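Local coordinates for putative GH105 family protein (Salmonella enterica subsp. enterica serovar Paratyphi A, PDB 3QWT) that is of unknown function but, as a likely family 105 glycoside hydrolase, probably hydrolyses the glycosidic bond of a terminal unsaturated uronic acid in oligosaccharides, at residues E46-L51 / V56-G61; A63-T68 / D93-D98. One frame throughout, in Å; residues are numbered along the deposited sequence.

Interaction 1. Residues E46-L51 / V56-G61; sequences EFLLRL and VIDTKG
Leu49 and Ile57 face each other as an antiparallel hydrogen-bonded pair. Leu49 N donates to Ile57 O at 2.9 Å, and Ile57 N returns a bond to Leu49 O at 2.8 Å. Leu49 O also takes a CA-H...O contact from Val56 CA. Arg50 and Val56 form the neighbouring non-hydrogen-bonded pair.

Apolar contacts follow the alternation of the strands. Leu49 and Ile57 lie side by side and point the same way, and Ile57 CD1 touches two leucines, 4.1 Å from Leu51 CD2 and 4.2 Å from Leu49 CD1. On the other face Val56 straddles its neighbours. Its CG1, anti to the backbone N (chi1 172°), meets Leu48 CB at 3.9 Å, while CG2, set beside that N, comes obliquely to Arg50 NH2, a loose contact. Leu48 CD2 rests 3.7 Å from Asp58 CA, the residue opposite it just beyond the bridged pairs.

The whole is a short two-stranded beta hairpin on the periphery of an alpha/alpha toroid, its strands 49-50 and 56-57 joined by residues 51-55. A second subunit packs along residues 49-51, with backbone hydrogen bonds to Arg50: its Tyr6 lies on Leu49, its Met4 on Arg50 and its Val8 on Leu51.

Polar contacts take over where the second strand ends. Asp58 OD1 accepts from Lys60 N and from Gly61 N (2.9 Å), both arriving from the same side of the carboxylate plane and well above it, an Asx turn widened into an Asx motif that curls the chain. Lys60 then runs back toward Phe47, bringing its CE 3.7 Å from ring atom CD2, and its NZ goes on to hydrogen-bond Thr360 OG1 and Ser361 O.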
loop_
_atom_site.group_PDB
_atom_site.type_symbol
_atom_site.label_atom_id
_atom_site.label_comp_id
_atom_site.label_asym_id
_atom_site.label_seq_id
_atom_site.Cartn_x
_atom_site.Cartn_y
_atom_site.Cartn_z
ATOM N N GLU A 46 -37.675 -47.835 4.083
ATOM C CA GLU A 46 -38.747 -47.055 3.497
ATOM C C GLU A 46 -38.273 -45.690 2.992
ATOM O O GLU A 46 -38.836 -45.142 2.043
ATOM C CB GLU A 46 -39.856 -46.864 4.528
ATOM C CG GLU A 46 -40.724 -45.660 4.260
ATOM C CD GLU A 46 -41.635 -45.330 5.420
ATOM O OE1 GLU A 46 -41.559 -46.031 6.461
ATOM O OE2 GLU A 46 -42.424 -44.363 5.288
ATOM N N PHE A 47 -37.237 -45.143 3.615
ATOM C CA PHE A 47 -36.820 -43.775 3.292
ATOM C C PHE A 47 -35.709 -43.671 2.254
ATOM O O PHE A 47 -35.429 -42.585 1.754
ATOM C CB PHE A 47 -36.436 -43.020 4.560
ATOM C CG PHE A 47 -37.596 -42.754 5.473
ATOM C CD1 PHE A 47 -38.606 -41.896 5.086
ATOM C CD2 PHE A 47 -37.675 -43.361 6.717
ATOM C CE1 PHE A 47 -39.683 -41.646 5.921
ATOM C CE2 PHE A 47 -38.752 -43.112 7.563
ATOM C CZ PHE A 47 -39.757 -42.254 7.163
ATOM N N LEU A 48 -35.097 -44.806 1.929
ATOM C CA LEU A 48 -33.977 -44.862 0.994
ATOM C C LEU A 48 -34.258 -44.236 -0.369
ATOM O O LEU A 48 -35.311 -44.464 -0.964
ATOM C CB LEU A 48 -33.554 -46.310 0.785
ATOM C CG LEU A 48 -33.156 -47.036 2.062
ATOM C CD1 LEU A 48 -33.135 -48.545 1.825
ATOM C CD2 LEU A 48 -31.804 -46.513 2.558
ATOM N N LEU A 49 -33.290 -43.463 -0.860
ATOM C CA LEU A 49 -33.359 -42.864 -2.186
ATOM C C LEU A 49 -32.921 -43.879 -3.220
ATOM O O LEU A 49 -31.810 -44.410 -3.142
ATOM C CB LEU A 49 -32.430 -41.658 -2.260
ATOM C CG LEU A 49 -32.804 -40.448 -3.128
ATOM C CD1 LEU A 49 -31.558 -39.943 -3.881
ATOM C CD2 LEU A 49 -33.976 -40.707 -4.095
ATOM N N ARG A 50 -33.787 -44.142 -4.191
ATOM C CA ARG A 50 -33.505 -45.142 -5.212
ATOM C C ARG A 50 -33.528 -44.510 -6.600
ATOM O O ARG A 50 -34.437 -43.747 -6.928
ATOM C CB ARG A 50 -34.509 -46.303 -5.127
ATOM C CG ARG A 50 -35.264 -46.387 -3.799
ATOM C CD ARG A 50 -36.117 -47.655 -3.687
ATOM N NE ARG A 50 -35.295 -48.834 -3.435
ATOM C CZ ARG A 50 -35.218 -49.470 -2.267
ATOM N NH1 ARG A 50 -35.937 -49.054 -1.229
ATOM N NH2 ARG A 50 -34.429 -50.530 -2.143
ATOM N N LEU A 51 -32.513 -44.821 -7.403
ATOM C CA LEU A 51 -32.391 -44.278 -8.754
ATOM C C LEU A 51 -32.382 -45.433 -9.740
ATOM O O LEU A 51 -31.953 -46.534 -9.392
ATOM C CB LEU A 51 -31.089 -43.488 -8.898
ATOM C CG LEU A 51 -30.907 -42.120 -8.232
ATOM C CD1 LEU A 51 -31.595 -42.016 -6.877
ATOM C CD2 LEU A 51 -29.412 -41.780 -8.120
ATOM N N VAL A 56 -28.778 -46.957 -4.446
ATOM C CA VAL A 56 -29.606 -46.769 -3.259
ATOM C C VAL A 56 -28.839 -45.897 -2.254
ATOM O O VAL A 56 -27.832 -46.327 -1.695
ATOM C CB VAL A 56 -29.956 -48.116 -2.589
ATOM C CG1 VAL A 56 -30.644 -47.884 -1.256
ATOM C CG2 VAL A 56 -30.829 -48.969 -3.505
ATOM N N ILE A 57 -29.300 -44.672 -2.034
ATOM C CA ILE A 57 -28.635 -43.786 -1.089
ATOM C C ILE A 57 -29.399 -43.687 0.241
ATOM O O ILE A 57 -30.580 -43.316 0.275
ATOM C CB ILE A 57 -28.403 -42.373 -1.692
ATOM C CG1 ILE A 57 -27.482 -42.451 -2.912
ATOM C CG2 ILE A 57 -27.810 -41.421 -0.660
ATOM C CD1 ILE A 57 -28.209 -42.405 -4.246
ATOM N N ASP A 58 -28.715 -44.035 1.330
ATOM C CA ASP A 58 -29.256 -43.875 2.673
ATOM C C ASP A 58 -29.083 -42.430 3.135
ATOM O O ASP A 58 -27.976 -41.975 3.420
ATOM C CB ASP A 58 -28.598 -44.858 3.651
ATOM C CG ASP A 58 -29.264 -44.861 5.027
ATOM O OD1 ASP A 58 -30.310 -44.194 5.211
ATOM O OD2 ASP A 58 -28.731 -45.541 5.927
ATOM N N THR A 59 -30.207 -41.735 3.197
ATOM C CA THR A 59 -30.294 -40.304 3.461
ATOM C C THR A 59 -30.424 -40.037 4.965
ATOM O O THR A 59 -30.264 -38.899 5.437
ATOM C CB THR A 59 -31.565 -39.781 2.751
ATOM O OG1 THR A 59 -31.204 -39.078 1.566
ATOM C CG2 THR A 59 -32.417 -38.919 3.645
ATOM N N LYS A 60 -30.697 -41.113 5.704
ATOM C CA LYS A 60 -31.074 -41.038 7.112
ATOM C C LYS A 60 -30.026 -41.681 8.033
ATOM O O LYS A 60 -29.660 -41.098 9.059
ATOM C CB LYS A 60 -32.470 -41.656 7.305
ATOM C CG LYS A 60 -32.781 -42.148 8.697
ATOM C CD LYS A 60 -33.999 -43.078 8.674
ATOM C CE LYS A 60 -35.214 -42.432 9.320
ATOM N NZ LYS A 60 -35.140 -42.450 10.808
ATOM N N GLY A 61 -29.551 -42.871 7.667
ATOM C CA GLY A 61 -28.409 -43.482 8.337
ATOM C C GLY A 61 -27.115 -42.675 8.163
ATOM O O GLY A 61 -26.967 -41.896 7.214
#

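Interaction 2. Residues A63-T68 / D93-D98; sequences AGWEWT and DDWFAD
Gly64 offers its carbonyl to the indole of Trp95, a side chain projecting from helix 86-102. Residues 64-66 run extended into helix 67-83, with Glu66 at the N-cap position, whereas 93-98 are regular helix, as the bond from Ala97 N to Asp93 O (2.9 Å) attests. The helix backbone itself stands back, and one tryptophan bridges the gap.

Trp95 makes that bridge with its CG anti to the backbone N (chi1 -171°) and its ring edge presented to the loop. Gly64 O sits at this edge, near the ring plane, 3.1 Å from Trp95 CZ2. Trp95 NE1 also donates to Gly64 O over 3.2 Å, but the N-H...O angle of 124° makes it a weak, bent bond, the oxygen lying between the N-H and the CZ2 corner. The same CZ2 also lies 4.0 Å from Trp65 CA.

The two indoles then meet in a T-shaped (edge-to-face) pair. Trp95 CH2 comes down over one face of Trp65, 4.0 Å from Trp65 CG and displaced toward the rim. The planes stand at 68°, and 5.4 Å separates the centroid of the Trp65 five-membered ring from that of the Trp95 six-membered ring. Trp65 NE1 hydrogen-bonds Thr111 O, outside the two segments, which helps fix the rotation of the receiving ring. Around the pair, Pro114 of helix 114-125 touches both indoles, Arg99 makes a cation-pi contact with Trp95, and Trp62 meets the Trp95 ring as well.

Gly64, Trp65 and Trp95 are all buried, and together they tie the loop before helix 67-83 to the side of helix 86-102 through an edge-to-face tryptophan pair, in an alpha/alpha toroid as in the GH105 family to which the protein probably belongs.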
loop_
_atom_site.group_PDB
_atom_site.type_symbol
_atom_site.label_atom_id
_atom_site.label_comp_id
_atom_site.label_asym_id
_atom_site.label_seq_id
_atom_site.Cartn_x
_atom_site.Cartn_y
_atom_site.Cartn_z
ATOM N N ALA A 63 -23.963 -43.720 7.561
ATOM C CA ALA A 63 -22.998 -44.163 6.565
ATOM C C ALA A 63 -23.297 -43.648 5.152
ATOM O O ALA A 63 -22.649 -44.061 4.188
ATOM C CB ALA A 63 -22.864 -45.678 6.577
ATOM N N GLY A 64 -24.251 -42.729 5.030
ATOM C CA GLY A 64 -24.615 -42.190 3.729
ATOM C C GLY A 64 -23.879 -40.909 3.344
ATOM O O GLY A 64 -23.161 -40.318 4.146
ATOM N N TRP A 65 -24.065 -40.490 2.098
ATOM C CA TRP A 65 -23.553 -39.219 1.619
ATOM C C TRP A 65 -24.645 -38.384 0.957
ATOM O O TRP A 65 -24.963 -38.577 -0.217
ATOM C CB TRP A 65 -22.414 -39.453 0.626
ATOM C CG TRP A 65 -21.674 -38.196 0.173
ATOM C CD1 TRP A 65 -22.137 -36.902 0.163
ATOM C CD2 TRP A 65 -20.324 -38.141 -0.328
ATOM N NE1 TRP A 65 -21.156 -36.047 -0.324
ATOM C CE2 TRP A 65 -20.041 -36.787 -0.634
ATOM C CE3 TRP A 65 -19.339 -39.110 -0.566
ATOM C CZ2 TRP A 65 -18.812 -36.384 -1.156
ATOM C CZ3 TRP A 65 -18.112 -38.706 -1.080
ATOM C CH2 TRP A 65 -17.862 -37.356 -1.376
ATOM N N GLU A 66 -25.229 -37.468 1.712
ATOM C CA GLU A 66 -26.021 -36.403 1.104
ATOM C C GLU A 66 -26.108 -35.146 1.964
ATOM O O GLU A 66 -25.415 -35.017 2.971
ATOM C CB GLU A 66 -27.419 -36.867 0.705
ATOM C CG GLU A 66 -28.001 -35.969 -0.386
ATOM C CD GLU A 66 -29.477 -36.054 -0.448
ATOM O OE1 GLU A 66 -30.037 -35.924 -1.552
ATOM O OE2 GLU A 66 -30.085 -36.256 0.618
ATOM N N TRP A 67 -26.959 -34.215 1.558
ATOM C CA TRP A 67 -27.002 -32.914 2.220
ATOM C C TRP A 67 -27.207 -33.075 3.713
ATOM O O TRP A 67 -26.745 -32.260 4.510
ATOM C CB TRP A 67 -28.075 -32.004 1.610
ATOM C CG TRP A 67 -29.486 -32.453 1.880
ATOM C CD1 TRP A 67 -30.229 -33.322 1.130
ATOM C CD2 TRP A 67 -30.317 -32.060 2.976
ATOM N NE1 TRP A 67 -31.469 -33.491 1.689
ATOM C CE2 TRP A 67 -31.551 -32.730 2.825
ATOM C CE3 TRP A 67 -30.139 -31.210 4.071
ATOM C CZ2 TRP A 67 -32.603 -32.575 3.728
ATOM C CZ3 TRP A 67 -31.184 -31.049 4.963
ATOM C CH2 TRP A 67 -32.403 -31.736 4.787
ATOM N N THR A 68 -27.878 -34.146 4.094
ATOM C CA THR A 68 -28.273 -34.316 5.485
ATOM C C THR A 68 -27.030 -34.502 6.327
ATOM O O THR A 68 -26.858 -33.857 7.355
ATOM C CB THR A 68 -29.229 -35.523 5.664
ATOM O OG1 THR A 68 -28.555 -36.732 5.280
ATOM C CG2 THR A 68 -30.482 -35.331 4.809
ATOM N N ASP A 93 -13.840 -36.658 11.218
ATOM C CA ASP A 93 -12.761 -37.185 10.393
ATOM C C ASP A 93 -13.071 -38.601 9.893
ATOM O O ASP A 93 -12.799 -38.932 8.731
ATOM C CB ASP A 93 -11.428 -37.130 11.136
ATOM C CG ASP A 93 -10.976 -35.700 11.420
ATOM O OD1 ASP A 93 -11.627 -34.740 10.928
ATOM O OD2 ASP A 93 -9.966 -35.544 12.143
ATOM N N ASP A 94 -13.664 -39.422 10.762
ATOM C CA ASP A 94 -14.047 -40.774 10.375
ATOM C C ASP A 94 -15.063 -40.771 9.231
ATOM O O ASP A 94 -14.919 -41.525 8.279
ATOM C CB ASP A 94 -14.597 -41.566 11.568
ATOM C CG ASP A 94 -13.515 -41.975 12.550
ATOM O OD1 ASP A 94 -12.318 -41.889 12.201
ATOM O OD2 ASP A 94 -13.874 -42.387 13.674
ATOM N N TRP A 95 -16.096 -39.938 9.324
ATOM C CA TRP A 95 -17.070 -39.891 8.246
ATOM C C TRP A 95 -16.371 -39.604 6.924
ATOM O O TRP A 95 -16.641 -40.253 5.909
ATOM C CB TRP A 95 -18.128 -38.825 8.496
ATOM C CG TRP A 95 -19.261 -38.881 7.513
ATOM C CD1 TRP A 95 -20.439 -39.573 7.661
ATOM C CD2 TRP A 95 -19.342 -38.225 6.239
ATOM N NE1 TRP A 95 -21.235 -39.381 6.567
ATOM C CE2 TRP A 95 -20.595 -38.561 5.676
ATOM C CE3 TRP A 95 -18.481 -37.379 5.521
ATOM C CZ2 TRP A 95 -21.014 -38.084 4.427
ATOM C CZ3 TRP A 95 -18.898 -36.902 4.278
ATOM C CH2 TRP A 95 -20.159 -37.254 3.747
ATOM N N PHE A 96 -15.488 -38.616 6.929
ATOM C CA PHE A 96 -14.767 -38.269 5.713
ATOM C C PHE A 96 -13.878 -39.401 5.219
ATOM O O PHE A 96 -13.851 -39.691 4.031
ATOM C CB PHE A 96 -13.953 -36.985 5.886
ATOM C CG PHE A 96 -14.780 -35.741 5.785
ATOM C CD1 PHE A 96 -15.512 -35.479 4.642
ATOM C CD2 PHE A 96 -14.835 -34.838 6.835
ATOM C CE1 PHE A 96 -16.292 -34.345 4.540
ATOM C CE2 PHE A 96 -15.606 -33.696 6.738
ATOM C CZ PHE A 96 -16.336 -33.453 5.591
ATOM N N ALA A 97 -13.155 -40.042 6.127
ATOM C CA ALA A 97 -12.254 -41.118 5.732
ATOM C C ALA A 97 -13.060 -42.282 5.135
ATOM O O ALA A 97 -12.737 -42.819 4.065
ATOM C CB ALA A 97 -11.429 -41.573 6.916
ATOM N N ASP A 98 -14.134 -42.647 5.815
ATOM C CA ASP A 98 -14.992 -43.721 5.344
ATOM C C ASP A 98 -15.562 -43.413 3.964
ATOM O O ASP A 98 -15.532 -44.259 3.074
ATOM C CB ASP A 98 -16.134 -43.974 6.340
ATOM C CG ASP A 98 -15.646 -44.566 7.657
ATOM O OD1 ASP A 98 -14.476 -45.014 7.724
ATOM O OD2 ASP A 98 -16.440 -44.593 8.621
#

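Overall arrangement
Interactions 1 and 2 follow one another in the chain, the hairpin closing before the loop into helix 67-83 opens, and their centres lie 14 Å apart on the same side of the chain's centre. They touch directly: Thr59 O of interaction 1 is 2.8 Å from Thr68 OG1 of interaction 2, a probable hydrogen bond, and Ile57 CG2 packs 4.0 Å from Trp65 O. Interaction 1 is partly buried and also meets a second subunit, whereas interaction 2 is wholly buried within its own chain. Bound glycerol, probably from the crystallisation liquor, lies about 5 Å from the Ile57 side chain and about 4 Å from that of Trp65; such molecules may mark a pocket.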